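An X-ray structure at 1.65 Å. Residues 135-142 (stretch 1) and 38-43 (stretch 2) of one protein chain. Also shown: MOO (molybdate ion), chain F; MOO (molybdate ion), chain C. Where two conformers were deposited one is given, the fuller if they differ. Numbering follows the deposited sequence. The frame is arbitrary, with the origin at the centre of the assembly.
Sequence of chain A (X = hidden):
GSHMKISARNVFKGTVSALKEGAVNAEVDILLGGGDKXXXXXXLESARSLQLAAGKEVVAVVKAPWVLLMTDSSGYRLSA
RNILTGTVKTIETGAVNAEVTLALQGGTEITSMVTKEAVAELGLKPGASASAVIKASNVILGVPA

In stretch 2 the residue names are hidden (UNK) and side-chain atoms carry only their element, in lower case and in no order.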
ATOM      1  N   LYS A 135       4.546   1.165   7.269  1.00 13.76           N
ATOM      2  CA  LYS A 135       3.304   1.039   8.033  1.00 13.73           C
ATOM      3  C   LYS A 135       3.040  -0.430   8.266  1.00 15.19           C
ATOM      4  O   LYS A 135       3.202  -1.328   7.430  1.00 15.06           O
ATOM      5  CB  LYS A 135       2.206   1.625   7.079  1.00 17.12           C
ATOM      6  CG  LYS A 135       0.971   2.023   7.928  1.00 14.46           C
ATOM      7  CD  LYS A 135      -0.048   2.784   7.074  1.00 16.42           C
ATOM      8  CE  LYS A 135      -1.400   2.690   7.775  0.50 15.27           C
ATOM      9  NZ  LYS A 135      -1.602   3.688   8.853  0.50 13.54           N
ATOM     10  N   ALA A 136       2.483  -0.730   9.481  1.00 13.71           N
ATOM     11  CA  ALA A 136       2.212  -2.103   9.880  1.00 14.55           C
ATOM     12  C   ALA A 136       1.279  -2.853   8.938  1.00 14.63           C
ATOM     13  O   ALA A 136       1.411  -4.074   8.717  1.00 17.16           O
ATOM     14  CB  ALA A 136       1.616  -2.290  11.295  1.00 16.95           C
ATOM     15  N   SER A 137       0.350  -2.140   8.302  1.00 14.71           N
ATOM     16  CA  SER A 137      -0.587  -2.764   7.388  1.00 16.56           C
ATOM     17  C   SER A 137       0.008  -3.073   6.032  1.00 17.59           C
ATOM     18  O   SER A 137      -0.716  -3.655   5.184  1.00 18.71           O
ATOM     19  CB  SER A 137      -1.847  -1.869   7.287  1.00 21.65           C
ATOM     20  OG  SER A 137      -1.449  -0.587   6.853  1.00 21.35           O
ATOM     21  N   ASN A 138       1.271  -2.747   5.807  1.00 13.36           N
ATOM     22  CA  ASN A 138       1.920  -3.035   4.513  1.00 15.66           C
ATOM     23  C   ASN A 138       2.934  -4.184   4.666  1.00 20.19           C
ATOM     24  O   ASN A 138       3.984  -4.188   4.026  1.00 24.02           O
ATOM     25  CB  ASN A 138       2.675  -1.822   4.024  1.00 16.88           C
ATOM     26  CG  ASN A 138       1.658  -0.733   3.621  1.00 17.86           C
ATOM     27  OD1 ASN A 138       1.993   0.428   3.891  1.00 19.44           O
ATOM     28  ND2 ASN A 138       0.536  -1.160   3.057  1.00 23.08           N
ATOM     29  N   VAL A 139       2.764  -4.991   5.728  1.00 15.59           N
ATOM     30  CA  VAL A 139       3.672  -6.123   5.865  1.00 15.98           C
ATOM     31  C   VAL A 139       2.976  -7.453   5.667  1.00 15.96           C
ATOM     32  O   VAL A 139       2.007  -7.732   6.437  1.00 18.75           O
ATOM     33  CB  VAL A 139       4.326  -6.098   7.249  1.00 14.17           C
ATOM     34  CG1 VAL A 139       5.342  -7.273   7.419  1.00 15.59           C
ATOM     35  CG2 VAL A 139       5.084  -4.783   7.505  1.00 16.33           C
ATOM     36  N   ILE A 140       3.440  -8.246   4.725  1.00 15.10           N
ATOM     37  CA  ILE A 140       2.844  -9.587   4.548  1.00 17.43           C
ATOM     38  C   ILE A 140       3.704 -10.545   5.364  1.00 16.67           C
ATOM     39  O   ILE A 140       4.911 -10.407   5.500  1.00 18.25           O
ATOM     40  CB  ILE A 140       2.883  -9.913   3.057  1.00 16.61           C
ATOM     41  CG1 ILE A 140       1.798  -9.104   2.334  1.00 17.10           C
ATOM     42  CG2 ILE A 140       2.662 -11.433   2.876  1.00 17.53           C
ATOM     43  CD1 ILE A 140       2.045  -9.122   0.787  1.00 17.60           C
ATOM     44  N   LEU A 141       3.015 -11.551   6.016  1.00 15.61           N
ATOM     45  CA  LEU A 141       3.873 -12.497   6.745  1.00 17.68           C
ATOM     46  C   LEU A 141       3.787 -13.839   6.032  1.00 18.37           C
ATOM     47  O   LEU A 141       2.854 -14.199   5.329  1.00 18.41           O
ATOM     48  CB  LEU A 141       3.235 -12.760   8.129  1.00 17.44           C
ATOM     49  CG  LEU A 141       3.311 -11.489   8.995  1.00 17.74           C
ATOM     50  CD1 LEU A 141       2.663 -11.829  10.399  1.00 22.02           C
ATOM     51  CD2 LEU A 141       4.689 -10.914   9.132  1.00 20.10           C
ATOM     52  N   GLY A 142       4.908 -14.592   6.237  1.00 20.08           N
ATOM     53  CA  GLY A 142       4.923 -15.941   5.635  1.00 22.83           C
ATOM     54  C   GLY A 142       5.463 -16.985   6.641  1.00 21.49           C
ATOM     55  O   GLY A 142       6.163 -16.609   7.557  1.00 19.40           O
ATOM     56  N   UNK A  38       9.652  -5.666  14.169  1.00 27.41           N
ATOM     57  CA  UNK A  38       8.630  -5.177  13.208  1.00 24.89           C
ATOM     58  C   UNK A  38       7.259  -5.402  13.774  1.00 25.68           C
ATOM     59  O   UNK A  38       7.007  -6.254  14.636  1.00 25.40           O
ATOM     60  c   UNK A  38       9.824  -4.242  10.381  1.00 27.95           C
ATOM     61  c   UNK A  38       9.780  -5.684  10.841  1.00 31.24           C
ATOM     62  c   UNK A  38       8.741  -5.973  11.913  1.00 24.17           C
ATOM     63  c   UNK A  38       9.465  -6.609   9.659  1.00 33.20           C
ATOM     64  N   UNK A  39       6.246  -4.553  13.362  1.00 19.55           N
ATOM     65  CA  UNK A  39       4.883  -4.977  13.674  1.00 17.39           C
ATOM     66  C   UNK A  39       4.123  -5.161  12.320  1.00 17.56           C
ATOM     67  O   UNK A  39       4.338  -4.293  11.473  1.00 19.47           O
ATOM     68  c   UNK A  39       4.202  -3.890  14.508  1.00 19.06           C
ATOM     69  N   UNK A  40       3.262  -6.135  12.290  1.00 15.64           N
ATOM     70  CA  UNK A  40       2.449  -6.324  11.113  1.00 17.33           C
ATOM     71  C   UNK A  40       0.992  -6.460  11.469  1.00 18.73           C
ATOM     72  O   UNK A  40       0.650  -6.896  12.560  1.00 18.38           O
ATOM     73  c   UNK A  40       2.824  -7.542  10.291  1.00 16.22           C
ATOM     74  N   UNK A  41       0.110  -5.941  10.606  1.00 13.04           N
ATOM     75  CA  UNK A  41      -1.319  -6.184  10.758  1.00 15.86           C
ATOM     76  C   UNK A  41      -1.673  -6.948   9.342  1.00 22.61           C
ATOM     77  O   UNK A  41      -1.737  -6.677   8.683  1.00 21.56           O
ATOM     78  c   UNK A  41      -1.769  -4.102  12.058  1.00 19.28           C
ATOM     79  c   UNK A  41      -3.624  -5.173  10.929  1.00 22.35           C
ATOM     80  c   UNK A  41      -2.124  -4.882  10.755  1.00 15.78           C
ATOM     81  N   UNK A  42      -2.358  -8.187  10.000  1.00 15.22           N
ATOM     82  CA  UNK A  42      -2.857  -9.111   8.930  1.00 15.42           C
ATOM     83  C   UNK A  42      -4.311  -9.488   9.330  1.00 18.40           C
ATOM     84  O   UNK A  42      -4.702  -9.201  10.463  1.00 19.04           O
ATOM     85  c   UNK A  42      -2.049 -10.446   8.915  1.00 14.16           C
ATOM     86  c   UNK A  42      -1.917 -11.189  10.245  1.00 19.09           C
ATOM     87  c   UNK A  42      -0.691 -10.071   8.342  1.00 18.01           C
ATOM     88  N   UNK A  43      -5.089 -10.093   8.436  1.00 13.99           N
ATOM     89  CA  UNK A  43      -6.450 -10.496   8.886  1.00 14.83           C
ATOM     90  C   UNK A  43      -6.343 -11.576   9.960  1.00 19.24           C
ATOM     91  O   UNK A  43      -5.401 -12.353   9.992  1.00 15.84           O
ATOM     92  o   UNK A  43      -6.661 -12.209   7.101  1.00 17.51           O
ATOM     93  c   UNK A  43      -7.285 -11.037   7.766  1.00 14.44           C
ATOM     94  c   UNK A  43      -7.461  -9.957   6.680  1.00 17.93           C
TER
HETATM   95 MO   MOO F1145      -3.522 -10.244   4.873  1.00 21.52          MO
HETATM   96  O1  MOO F1145      -4.182 -10.349   3.264  1.00 14.54           O
HETATM   97  O2  MOO F1145      -1.741 -10.259   4.977  1.00 16.08           O
HETATM   98  O3  MOO F1145      -3.922  -8.608   5.518  1.00 17.71           O
HETATM   99  O4  MOO F1145      -4.296 -11.334   6.063  1.00 15.49           O
HETATM  100 MO   MOO C1145       0.545   2.137  11.671  1.00 21.52          MO
HETATM  101  O1  MOO C1145       2.019   1.254  11.385  1.00 14.54           O
HETATM  102  O2  MOO C1145       0.447   3.743  10.902  1.00 16.08           O
HETATM  103  O3  MOO C1145      -0.791   1.245  10.852  1.00 17.71           O
HETATM  104  O4  MOO C1145       0.014   2.154  13.381  1.00 15.49           O

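Position 38 carries four side-chain carbons, forked at the second. The CA-to-CB bond points sideways, but the end of the side chain comes nearer to stretch 1: one of its two terminal carbons lies 4.7 Å from CG1 of Val-139. Four carbons with a fork one step out from CB make leucine, Leu-38, here in the m,t rotamer.

Position 39 has a single side-chain carbon, CB, 4.4 Å from CB of Ala-136. One carbon makes alanine, Ala-39. The backbone does more: O of Ala-39 sits 3.4 Å from CA of Ala-136, a CA-H...O contact, and 3.4 Å from its CB. The two stretches come this close where both side chains stop at CB.

Position 40 again shows one carbon, set sideways and packed 3.7 Å from CB of Val-139 and 4.0 Å from CD2 of Leu-141. This is a second alanine, Ala-40. Its CA is 4.4 Å from CA of Ala-136 and donates a CA-H...O contact to O of Ala-136 at 3.4 Å.

Position 41 has three carbons, one bearing the other two. One of the outer pair reaches to 3.9 Å from CB of Ala-136, and the branching carbon lies 4.3 Å from CA of Ser-137. A fork at CB without oxygen means valine, Val-41, chi1 t.

Position 42 repeats that pattern of three carbons forked at CB. One tip is 4.0 Å from O of Val-139 and 4.3 Å from CG of Leu-141. It is also valine, Val-42, with chi1 m; its CG1 also approaches O2 of the chain F molybdate at 3.5 Å.

Position 43 bears one carbon carrying an oxygen and another carbon, beyond reach of stretch 1. This is threonine, Thr-43. Its N and OG1 donate hydrogen bonds to O4 of the chain F molybdate at 2.8 and 2.7 Å, and its side chain caps a backbone N just past the stretch, at the start of a helix.

The contact rests on one cross-stretch hydrogen bond, from N of Val-41 to O of Ala-136 at 3.0 Å and nearly straight at 164°. Close by, Ala-136 faces Ala-39 and Ala-40, and Val-139 and Leu-141 extend the packing with apolar side chains directed toward the strand, while Ile-140 between them points away. Ala-136 serves two partners: its O takes the strand's NH, and its N donates to O1 of the chain C molybdate at 2.8 Å. The design rule is economical: one backbone hydrogen bond and two CA-H...O contacts mark where the stretches meet, and modest apolar side chains pack around them.

Stretch 2, residues 38-43: LAAVVT
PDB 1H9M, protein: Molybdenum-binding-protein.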